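Local coordinates for protein BsaWI endonuclease (PDB 4ZSF) that binds DNA and probably cleaves it as a metal-dependent restriction endonuclease of the PD-(D/E)XK nuclease superfamily, at residues Y6-Y11 against Y57-D62; H89-M94 against I162-S167. One frame throughout, in Å; residues are numbered along the deposited sequence. Where two conformers were deposited one is given.

Overall arrangement
From the N terminus the chain builds a bundle of helices, 3-22, 25-43 and 49-65. Contact 1 (6-11 with 57-62) joins the first of these to the third, closing a loop of 45 residues that is almost all helix. The chain then enters the long helix 70-103, which carries the first half of contact 2 (89-94 with 162-167) and packs there on strand 155-165 of the mixed sheet of the nuclease part. Contact 1 is finished before contact 2 starts, so they lie in series, neither nested nor crossing. Their centres are 39 Å apart, and each also touches the second subunit.

Contact 1 (Y6-Y11 against Y57-D62); sequences YCISTY and YSAHMD
The rings of Y11 and H60 meet rim to rim, neither covering the other, with planes almost perpendicular at 88° and centroids 5.9 Å apart. One face of the Y11 ring lies over the backbone of the facing helix, at A59 C and H60 N, the latter offset toward the rim. The H60 ring receives Y11 OH at its edge, close to its plane, in a somewhat bent hydrogen bond of 2.7 Å between Y11 OH and H60 ND1. CG of Y11 stands anti to the backbone N (chi1 169°), on a side chain that leaves helix 3-22 toward helix 49-65. Near the root of the ring A59 CB packs against Y11, 3.6 Å from Y11 CD1. I8 adds the tip of its longer branch, its CD1 lying 3.8 Å from A59 CB and more loosely beside S58 OG. The small alanine lets the backbones close in, with the CA atoms of I8 and A59 5.0 Å apart. The local axes approach to 8.6 Å and cross at -47°. Helix 25-43 adds contacts, A32 on Y11 and Q29 on H60. Y11 OH has a second partner in R63 NE, while H60 NE2 bonds S82 OG of the second subunit. A phenylalanine in place of Y11 would probably leave H60 ND1 and R63 NE without their shared hydroxyl and the imidazole freer to turn. Bonds at both nitrogens fix the rotation of the H60 ring, and the hydroxyl gripped by histidine and arginine is probably polarised by the guanidinium. The polar chain from R63 through Y11 and H60 to S82 of the second subunit thus ties the N-terminal helices to the subunit interface.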
loop_
_atom_site.group_PDB
_atom_site.type_symbol
_atom_site.label_atom_id
_atom_site.label_comp_id
_atom_site.label_asym_id
_atom_site.label_seq_id
_atom_site.Cartn_x
_atom_site.Cartn_y
_atom_site.Cartn_z
ATOM N N TYR A 6 -25.457 12.006 -17.599
ATOM C CA TYR A 6 -26.311 11.979 -16.435
ATOM C C TYR A 6 -25.440 11.959 -15.160
ATOM O O TYR A 6 -25.757 12.639 -14.177
ATOM C CB TYR A 6 -27.231 10.754 -16.453
ATOM C CG TYR A 6 -28.123 10.679 -15.245
ATOM C CD1 TYR A 6 -29.294 11.410 -15.192
ATOM C CD2 TYR A 6 -27.759 9.932 -14.122
ATOM C CE1 TYR A 6 -30.124 11.388 -14.060
ATOM C CE2 TYR A 6 -28.577 9.901 -12.998
ATOM C CZ TYR A 6 -29.754 10.613 -12.980
ATOM O OH TYR A 6 -30.555 10.565 -11.879
ATOM N N CYS A 7 -24.398 11.146 -15.171
ATOM C CA CYS A 7 -23.568 11.016 -13.924
ATOM C C CYS A 7 -22.841 12.303 -13.640
ATOM O O CYS A 7 -22.744 12.734 -12.486
ATOM C CB CYS A 7 -22.548 9.900 -14.024
ATOM S SG CYS A 7 -23.319 8.296 -13.870
ATOM N N ILE A 8 -22.316 12.907 -14.697
ATOM C CA ILE A 8 -21.535 14.133 -14.549
ATOM C C ILE A 8 -22.439 15.207 -13.905
ATOM O O ILE A 8 -22.053 15.913 -12.929
ATOM C CB ILE A 8 -21.052 14.675 -15.921
ATOM C CG1 ILE A 8 -19.961 13.807 -16.568
ATOM C CG2 ILE A 8 -20.626 16.137 -15.826
ATOM C CD1 ILE A 8 -18.975 13.262 -15.643
ATOM N N SER A 9 -23.650 15.321 -14.433
ATOM C CA SER A 9 -24.518 16.430 -14.047
ATOM C C SER A 9 -25.124 16.149 -12.677
ATOM O O SER A 9 -25.280 17.051 -11.859
ATOM C CB SER A 9 -25.610 16.667 -15.108
ATOM O OG SER A 9 -26.599 15.659 -15.049
ATOM N N THR A 10 -25.431 14.886 -12.413
ATOM C CA THR A 10 -26.054 14.512 -11.153
ATOM C C THR A 10 -25.075 14.592 -9.971
ATOM O O THR A 10 -25.438 15.102 -8.888
ATOM C CB THR A 10 -26.661 13.103 -11.264
ATOM O OG1 THR A 10 -27.666 13.105 -12.313
ATOM C CG2 THR A 10 -27.276 12.634 -9.933
ATOM N N TYR A 11 -23.837 14.116 -10.186
ATOM C CA TYR A 11 -22.805 14.220 -9.112
ATOM C C TYR A 11 -22.641 15.721 -8.726
ATOM O O TYR A 11 -22.602 16.080 -7.550
ATOM C CB TYR A 11 -21.504 13.645 -9.608
ATOM C CG TYR A 11 -20.353 13.945 -8.674
ATOM C CD1 TYR A 11 -19.638 15.121 -8.841
ATOM C CD2 TYR A 11 -20.017 13.084 -7.637
ATOM C CE1 TYR A 11 -18.580 15.445 -7.991
ATOM C CE2 TYR A 11 -18.961 13.389 -6.771
ATOM C CZ TYR A 11 -18.273 14.590 -6.963
ATOM O OH TYR A 11 -17.245 14.936 -6.142
ATOM N N TYR A 57 -16.547 8.502 -11.113
ATOM C CA TYR A 57 -15.082 8.825 -10.938
ATOM C C TYR A 57 -14.685 10.049 -11.766
ATOM O O TYR A 57 -14.001 10.962 -11.266
ATOM C CB TYR A 57 -14.288 7.634 -11.364
ATOM C CG TYR A 57 -12.809 7.858 -11.594
ATOM C CD1 TYR A 57 -11.939 7.933 -10.501
ATOM C CD2 TYR A 57 -12.292 7.975 -12.888
ATOM C CE1 TYR A 57 -10.491 8.045 -10.721
ATOM C CE2 TYR A 57 -10.866 8.130 -13.131
ATOM C CZ TYR A 57 -10.006 8.143 -12.037
ATOM O OH TYR A 57 -8.642 8.249 -12.323
ATOM N N SER A 58 -15.095 10.054 -13.028
ATOM C CA SER A 58 -14.811 11.163 -13.931
ATOM C C SER A 58 -15.327 12.469 -13.337
ATOM O O SER A 58 -14.634 13.480 -13.374
ATOM C CB SER A 58 -15.453 10.938 -15.306
ATOM O OG SER A 58 -15.113 11.991 -16.198
ATOM N N ALA A 59 -16.542 12.439 -12.779
ATOM C CA ALA A 59 -17.171 13.656 -12.254
ATOM C C ALA A 59 -16.404 14.110 -11.030
ATOM O O ALA A 59 -16.127 15.309 -10.859
ATOM C CB ALA A 59 -18.662 13.398 -11.905
ATOM N N HIS A 60 -16.041 13.162 -10.197
ATOM C CA HIS A 60 -15.359 13.519 -8.953
ATOM C C HIS A 60 -13.975 14.063 -9.300
ATOM O O HIS A 60 -13.537 15.085 -8.768
ATOM C CB HIS A 60 -15.217 12.309 -8.002
ATOM C CG HIS A 60 -14.485 12.631 -6.724
ATOM N ND1 HIS A 60 -15.071 13.341 -5.687
ATOM C CD2 HIS A 60 -13.214 12.351 -6.326
ATOM C CE1 HIS A 60 -14.201 13.454 -4.693
ATOM N NE2 HIS A 60 -13.071 12.850 -5.044
ATOM N N MET A 61 -13.279 13.359 -10.187
ATOM C CA MET A 61 -11.960 13.888 -10.612
ATOM C C MET A 61 -12.019 15.306 -11.236
ATOM O O MET A 61 -11.132 16.122 -10.978
ATOM C CB MET A 61 -11.296 12.932 -11.618
ATOM C CG MET A 61 -10.980 11.549 -11.087
ATOM S SD MET A 61 -9.677 11.619 -9.819
ATOM C CE MET A 61 -8.230 11.899 -10.889
ATOM N N ASP A 62 -13.049 15.589 -12.052
ATOM C CA ASP A 62 -13.226 16.907 -12.660
ATOM C C ASP A 62 -13.427 17.962 -11.571
ATOM O O ASP A 62 -12.846 19.054 -11.648
ATOM C CB ASP A 62 -14.420 16.931 -13.631
ATOM C CG ASP A 62 -14.481 18.220 -14.464
ATOM O OD1 ASP A 62 -13.488 18.983 -14.545
ATOM O OD2 ASP A 62 -15.542 18.453 -15.060
#

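Contact 2 (H89-M94 against I162-S167); sequences HAFEEM and IQSKTS. With nucleotides of chain B.
E92 meets S164 through carbon rather than carboxylate: E92 CG lies only 3.0 Å from S164 OG, a tight approach that is not a hydrogen bond. S164 OG sits between the backbone N and the carbonyl carbon (chi1 71°), on a side chain that leaves the strand toward the helix. Beside this pair F91 rests on T166, whose methyl CG2 makes a CH-pi contact 3.9 Å from the ring centroid and 30° off its normal. The methyl is displaced toward the root of the ring, 3.5 Å from F91 CG. S164 O approaches the ring edge, 4.0 Å from F91 CD2, and L194 also touches F91. Helix 70-103 packs here on the end of strand 155-165, the local axes approaching to 8.5 Å, in the sheet of a PD-(D/E)XK nuclease. Q163-S164-K165 probably corresponds to the (D/E)XK part of that motif, with glutamine in the acidic place, and D145 to its aspartate. K165 NZ forms a salt bridge with D145 OD2, which also accepts from S164 N. E92 OE2 lies close to the like-charged D145 OD1, and 5.5 Å from K165 NZ, too far for a salt bridge. One turn back on the helix, H89 turns to the bound DNA: its ND1 donates to OP1 of DG12 of chain B over 2.6 Å at 161°, the phosphate oxygen lying near the ring plane. The second subunit reaches this region too, W53 of that chain packing on T166 and its K30 and R34 forming salt bridges with E93.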
loop_
_atom_site.group_PDB
_atom_site.type_symbol
_atom_site.label_atom_id
_atom_site.label_comp_id
_atom_site.label_asym_id
_atom_site.label_seq_id
_atom_site.Cartn_x
_atom_site.Cartn_y
_atom_site.Cartn_z
ATOM N N HIS A 89 14.059 2.316 -6.879
ATOM C CA HIS A 89 15.128 1.446 -7.392
ATOM C C HIS A 89 16.281 2.285 -7.896
ATOM O O HIS A 89 17.444 1.944 -7.652
ATOM C CB HIS A 89 14.594 0.530 -8.497
ATOM C CG HIS A 89 13.498 -0.368 -8.016
ATOM N ND1 HIS A 89 12.621 -1.029 -8.861
ATOM C CD2 HIS A 89 13.140 -0.711 -6.749
ATOM C CE1 HIS A 89 11.761 -1.734 -8.135
ATOM N NE2 HIS A 89 12.049 -1.550 -6.854
ATOM N N ALA A 90 15.982 3.323 -8.673
ATOM C CA ALA A 90 17.057 4.182 -9.185
ATOM C C ALA A 90 17.878 4.748 -8.018
ATOM O O ALA A 90 19.106 4.850 -8.123
ATOM C CB ALA A 90 16.515 5.378 -10.063
ATOM N N PHE A 91 17.189 5.179 -6.952
ATOM C CA PHE A 91 17.929 5.803 -5.818
ATOM C C PHE A 91 18.826 4.760 -5.101
ATOM O O PHE A 91 19.988 5.034 -4.802
ATOM C CB PHE A 91 16.917 6.407 -4.864
ATOM C CG PHE A 91 17.561 7.161 -3.706
ATOM C CD1 PHE A 91 18.089 8.409 -3.909
ATOM C CD2 PHE A 91 17.548 6.607 -2.405
ATOM C CE1 PHE A 91 18.651 9.138 -2.836
ATOM C CE2 PHE A 91 18.119 7.337 -1.347
ATOM C CZ PHE A 91 18.681 8.569 -1.590
ATOM N N GLU A 92 18.305 3.552 -4.868
ATOM C CA GLU A 92 19.150 2.478 -4.318
ATOM C C GLU A 92 20.374 2.204 -5.166
ATOM O O GLU A 92 21.507 1.975 -4.653
ATOM C CB GLU A 92 18.327 1.188 -4.200
ATOM C CG GLU A 92 17.208 1.382 -3.223
ATOM C CD GLU A 92 16.006 0.421 -3.514
ATOM O OE1 GLU A 92 16.157 -0.565 -4.283
ATOM O OE2 GLU A 92 14.913 0.712 -2.984
ATOM N N GLU A 93 20.143 2.123 -6.484
ATOM C CA GLU A 93 21.247 1.881 -7.408
ATOM C C GLU A 93 22.265 3.005 -7.343
ATOM O O GLU A 93 23.494 2.799 -7.479
ATOM C CB GLU A 93 20.668 1.716 -8.853
ATOM C CG GLU A 93 19.846 0.406 -8.909
ATOM C CD GLU A 93 18.800 0.337 -10.042
ATOM O OE1 GLU A 93 18.858 1.270 -10.882
ATOM O OE2 GLU A 93 17.905 -0.625 -10.055
ATOM N N MET A 94 21.759 4.225 -7.177
ATOM C CA MET A 94 22.636 5.382 -7.066
ATOM C C MET A 94 23.541 5.277 -5.803
ATOM O O MET A 94 24.753 5.567 -5.850
ATOM C CB MET A 94 21.811 6.664 -6.972
ATOM C CG MET A 94 22.716 7.874 -6.938
ATOM S SD MET A 94 21.746 9.403 -6.763
ATOM C CE MET A 94 21.570 9.391 -4.995
ATOM N N ILE A 162 20.628 -1.971 5.257
ATOM C CA ILE A 162 20.474 -0.564 4.945
ATOM C C ILE A 162 19.095 -0.274 4.349
ATOM O O ILE A 162 18.648 -0.941 3.389
ATOM C CB ILE A 162 21.546 -0.130 3.892
ATOM C CG1 ILE A 162 22.969 -0.369 4.450
ATOM C CG2 ILE A 162 21.288 1.326 3.418
ATOM C CD1 ILE A 162 24.027 -0.437 3.287
ATOM N N GLN A 163 18.419 0.725 4.908
ATOM C CA GLN A 163 17.143 1.224 4.342
ATOM C C GLN A 163 17.451 2.474 3.576
ATOM O O GLN A 163 18.142 3.325 4.080
ATOM C CB GLN A 163 16.154 1.498 5.435
ATOM C CG GLN A 163 15.768 0.148 6.159
ATOM C CD GLN A 163 14.911 0.367 7.404
ATOM O OE1 GLN A 163 14.870 1.461 7.969
ATOM N NE2 GLN A 163 14.174 -0.656 7.784
ATOM N N SER A 164 16.963 2.612 2.345
ATOM C CA SER A 164 17.380 3.803 1.599
ATOM C C SER A 164 16.167 4.420 0.977
ATOM O O SER A 164 15.734 3.906 -0.045
ATOM C CB SER A 164 18.428 3.463 0.515
ATOM O OG SER A 164 17.855 2.734 -0.573
ATOM N N LYS A 165 15.668 5.511 1.593
ATOM C CA LYS A 165 14.361 6.127 1.338
ATOM C C LYS A 165 14.434 7.502 0.696
ATOM O O LYS A 165 15.274 8.325 1.086
ATOM C CB LYS A 165 13.627 6.252 2.654
ATOM C CG LYS A 165 13.404 4.884 3.347
ATOM C CD LYS A 165 12.994 3.780 2.331
ATOM C CE LYS A 165 12.987 2.385 3.001
ATOM N NZ LYS A 165 12.682 1.281 2.041
ATOM N N THR A 166 13.551 7.783 -0.269
ATOM C CA THR A 166 13.641 9.023 -0.997
ATOM C C THR A 166 12.726 10.023 -0.317
ATOM O O THR A 166 12.746 11.206 -0.617
ATOM C CB THR A 166 13.213 8.859 -2.476
ATOM O OG1 THR A 166 11.999 8.116 -2.496
ATOM C CG2 THR A 166 14.240 8.059 -3.236
ATOM N N SER A 167 11.873 9.507 0.556
ATOM C CA SER A 167 11.129 10.349 1.453
ATOM C C SER A 167 11.333 9.760 2.855
ATOM O O SER A 167 11.048 8.584 3.089
ATOM C CB SER A 167 9.651 10.396 1.077
ATOM O OG SER A 167 9.077 9.116 1.288
ATOM P P DG B 12 12.347 -1.585 -12.608
ATOM O OP1 DG B 12 13.154 -1.092 -11.452
ATOM O OP2 DG B 12 12.669 -1.240 -13.992
ATOM O "O5'" DG B 12 12.358 -3.177 -12.545
ATOM C "C5'" DG B 12 12.480 -3.811 -11.288
ATOM C "C4'" DG B 12 12.137 -5.293 -11.422
ATOM O "O4'" DG B 12 10.768 -5.427 -11.824
ATOM C "C3'" DG B 12 12.946 -6.051 -12.431
ATOM O "O3'" DG B 12 13.786 -6.866 -11.683
ATOM C "C2'" DG B 12 11.905 -6.881 -13.223
ATOM C "C1'" DG B 12 10.630 -6.685 -12.413
ATOM N N9 DG B 12 9.373 -6.678 -13.193
ATOM C C8 DG B 12 9.116 -6.030 -14.392
ATOM N N7 DG B 12 7.885 -6.188 -14.816
ATOM C C5 DG B 12 7.293 -6.975 -13.819
ATOM C C6 DG B 12 6.010 -7.520 -13.749
ATOM O O6 DG B 12 5.113 -7.378 -14.534
ATOM N N1 DG B 12 5.824 -8.289 -12.594
ATOM C C2 DG B 12 6.786 -8.510 -11.649
ATOM N N2 DG B 12 6.443 -9.288 -10.604
ATOM N N3 DG B 12 8.008 -8.021 -11.715
ATOM C C4 DG B 12 8.195 -7.276 -12.826
#